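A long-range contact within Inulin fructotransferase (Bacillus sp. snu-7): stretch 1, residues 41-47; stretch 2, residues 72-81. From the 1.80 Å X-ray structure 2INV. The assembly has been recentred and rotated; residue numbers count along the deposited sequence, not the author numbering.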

# COMPACT_ATOMS: atom_id res chain seq x y z
N ILE A 41 13.91 -26.99 14.96
CA ILE A 41 12.46 -26.80 15.07
C ILE A 41 11.78 -27.34 13.82
O ILE A 41 10.81 -28.07 13.91
CB ILE A 41 12.08 -25.31 15.26
CG1 ILE A 41 12.45 -24.84 16.67
CG2 ILE A 41 10.58 -25.14 15.03
CD1 ILE A 41 12.40 -23.34 16.85
N ILE A 42 12.30 -26.98 12.65
CA ILE A 42 11.71 -27.46 11.40
C ILE A 42 11.76 -28.98 11.39
O ILE A 42 10.86 -29.63 10.84
CB ILE A 42 12.47 -26.94 10.16
CG1 ILE A 42 12.32 -25.42 10.06
CG2 ILE A 42 11.90 -27.60 8.89
CD1 ILE A 42 13.16 -24.78 8.97
N ALA A 43 12.80 -29.55 11.99
CA ALA A 43 12.94 -31.00 12.05
C ALA A 43 11.82 -31.57 12.92
O ALA A 43 11.34 -32.67 12.66
CB ALA A 43 14.31 -31.37 12.61
N ASP A 44 11.41 -30.83 13.94
CA ASP A 44 10.34 -31.30 14.82
C ASP A 44 8.99 -31.18 14.13
O ASP A 44 8.09 -31.98 14.38
CB ASP A 44 10.29 -30.51 16.13
CG ASP A 44 9.21 -31.02 17.07
OD1 ASP A 44 9.38 -32.12 17.64
OD2 ASP A 44 8.19 -30.32 17.24
N ILE A 45 8.85 -30.18 13.27
CA ILE A 45 7.61 -29.97 12.54
C ILE A 45 7.41 -31.13 11.58
O ILE A 45 6.32 -31.71 11.50
CB ILE A 45 7.66 -28.66 11.73
CG1 ILE A 45 7.77 -27.47 12.69
CG2 ILE A 45 6.41 -28.52 10.86
CD1 ILE A 45 7.94 -26.13 12.00
N LYS A 46 8.47 -31.48 10.86
CA LYS A 46 8.43 -32.59 9.91
C LYS A 46 8.22 -33.88 10.70
O LYS A 46 7.57 -34.81 10.23
CB LYS A 46 9.72 -32.67 9.10
CG LYS A 46 9.94 -31.46 8.19
CD LYS A 46 11.00 -31.73 7.12
CE LYS A 46 12.38 -31.30 7.56
NZ LYS A 46 13.37 -31.52 6.46
N GLN A 47 8.77 -33.91 11.91
CA GLN A 47 8.65 -35.05 12.79
C GLN A 47 7.18 -35.34 12.94
O GLN A 47 6.69 -36.44 12.69
CB GLN A 47 9.16 -34.68 14.17
CG GLN A 47 9.35 -35.84 15.09
CD GLN A 47 10.51 -36.67 14.64
OE1 GLN A 47 10.38 -37.51 13.75
NE2 GLN A 47 11.68 -36.41 15.23
N GLN A 72 23.22 -22.23 8.28
CA GLN A 72 22.19 -21.91 7.29
C GLN A 72 20.89 -22.68 7.52
O GLN A 72 20.91 -23.90 7.69
CB GLN A 72 22.70 -22.22 5.87
CG GLN A 72 21.62 -22.20 4.78
CD GLN A 72 22.09 -22.80 3.48
OE1 GLN A 72 22.09 -24.03 3.30
NE2 GLN A 72 22.50 -21.94 2.54
N VAL A 73 19.77 -21.96 7.50
CA VAL A 73 18.47 -22.59 7.71
C VAL A 73 17.82 -22.98 6.40
O VAL A 73 17.63 -22.15 5.51
CB VAL A 73 17.48 -21.65 8.43
CG1 VAL A 73 16.13 -22.33 8.58
CG2 VAL A 73 18.03 -21.28 9.80
N VAL A 74 17.48 -24.26 6.28
CA VAL A 74 16.84 -24.75 5.08
C VAL A 74 15.36 -24.91 5.39
O VAL A 74 14.96 -25.71 6.23
CB VAL A 74 17.46 -26.09 4.65
CG1 VAL A 74 16.67 -26.69 3.51
CG2 VAL A 74 18.90 -25.85 4.21
N VAL A 75 14.55 -24.10 4.71
CA VAL A 75 13.11 -24.12 4.90
C VAL A 75 12.46 -24.92 3.80
O VAL A 75 12.46 -24.54 2.63
CB VAL A 75 12.54 -22.69 4.91
CG1 VAL A 75 11.03 -22.73 5.09
CG2 VAL A 75 13.19 -21.89 6.03
N ASP A 76 11.90 -26.06 4.19
CA ASP A 76 11.25 -26.94 3.24
C ASP A 76 9.83 -27.33 3.64
O ASP A 76 9.35 -28.39 3.25
CB ASP A 76 12.11 -28.18 3.01
CG ASP A 76 12.28 -29.00 4.27
OD1 ASP A 76 12.18 -28.44 5.38
OD2 ASP A 76 12.54 -30.22 4.15
N VAL A 77 9.18 -26.51 4.44
CA VAL A 77 7.81 -26.80 4.78
C VAL A 77 6.95 -25.63 4.36
O VAL A 77 7.32 -24.46 4.54
CB VAL A 77 7.63 -27.14 6.28
CG1 VAL A 77 8.17 -26.09 7.16
CG2 VAL A 77 6.14 -27.29 6.56
N SER A 78 5.82 -25.97 3.77
CA SER A 78 4.88 -24.99 3.31
C SER A 78 4.15 -24.36 4.47
O SER A 78 3.92 -25.00 5.50
CB SER A 78 3.88 -25.62 2.35
OG SER A 78 4.41 -25.71 1.04
N TYR A 79 3.79 -23.10 4.27
CA TYR A 79 3.05 -22.34 5.27
C TYR A 79 3.85 -22.13 6.57
O TYR A 79 3.29 -22.10 7.66
CB TYR A 79 1.71 -23.04 5.57
CG TYR A 79 1.07 -23.78 4.39
CD1 TYR A 79 0.61 -23.10 3.26
CD2 TYR A 79 0.90 -25.17 4.43
CE1 TYR A 79 -0.02 -23.80 2.20
CE2 TYR A 79 0.27 -25.86 3.39
CZ TYR A 79 -0.19 -25.17 2.28
OH TYR A 79 -0.81 -25.87 1.27
N LEU A 80 5.17 -21.98 6.45
CA LEU A 80 6.02 -21.75 7.62
C LEU A 80 6.09 -20.24 7.82
O LEU A 80 6.33 -19.49 6.87
CB LEU A 80 7.45 -22.29 7.39
CG LEU A 80 8.24 -22.80 8.60
CD1 LEU A 80 9.68 -22.31 8.47
CD2 LEU A 80 7.63 -22.31 9.90
N THR A 81 5.85 -19.81 9.05
CA THR A 81 5.89 -18.40 9.38
C THR A 81 6.99 -18.13 10.40
O THR A 81 6.99 -18.71 11.48
CB THR A 81 4.57 -17.91 10.02
OG1 THR A 81 3.54 -17.82 9.02
CG2 THR A 81 4.77 -16.53 10.66

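A helix often packs on a strand through one row of side chains, with a charged pair closing the edge of the apolar patch. The contact between residues 41-47 and 72-81 of this inulin fructotransferase is a compact example. The helix and the strand 73-75 run in roughly the same direction, their axes 30° apart and 9.9 Å from each other at closest approach. Ile42, Ile45 and Lys46, spaced at helical intervals of three and four, all direct their CA-to-CB bonds toward stretch 2, whereas Ala43 points away.

Gln72 lies beyond the reach of the helix, and the contact begins at Val73. Its CB points sideways, yet CG1 lies 3.9 Å from CD1 of Ile42, a van der Waals distance. Val74 contributes backbone rather than side chain: its O sits 3.4 Å from Ile42 CD1, while its side chain stays farther off, Val74 CB being 6.2 Å from Ile42 CD1. At Val75 the CA atoms come nearest, Val75 CA lying 7.4 Å from Ile42 CA. Val75 points its CB away; Ile42 CD1 is 4.1 Å from Val75 CA and equally far from Val75 CG2. The m, t rotamer of Ile42 carries CD1 out to this strand, and a long, branched aliphatic chain suits such a buried position.

The strand ends here, and Asp76 brings the one polar link. Its CB points sideways, but with chi1 in the p well the carboxylate comes nearer the helix. Lys46 NZ donates a hydrogen bond to Asp76 OD2 at 2.8 Å, within a salt bridge. The long lysine chain reaches it from an exposed site, chi3 lying between wells at -93°. The other carboxylate oxygen, OD1, lies 3.6 Å from Ile42 CG2, so the charged pair borders directly on the apolar cluster.

Val77 points its CB toward the helix and touches two isoleucines: CG1 is 4.4 Å from Ile42 CG2, and CG2 is 4.5 Å from Ile45 CG2. Its beta-branched side chain places a methyl near each. Ser78 and Tyr79 make no contact with the helix; their hydroxyls are hydrogen-bonded elsewhere in the structure. Leu80 returns to the cluster, its CD1 4.3 Å from Ile42 CD1 and its CD2 4.4 Å from Ile45 CD1, its apolar fork giving each isoleucine a methyl. Thr81 is again out of reach. Altogether 322 Å² is buried, both sides summed: Ile42 is covered most, Ile45 adds packing, and one salt bridge supplements it.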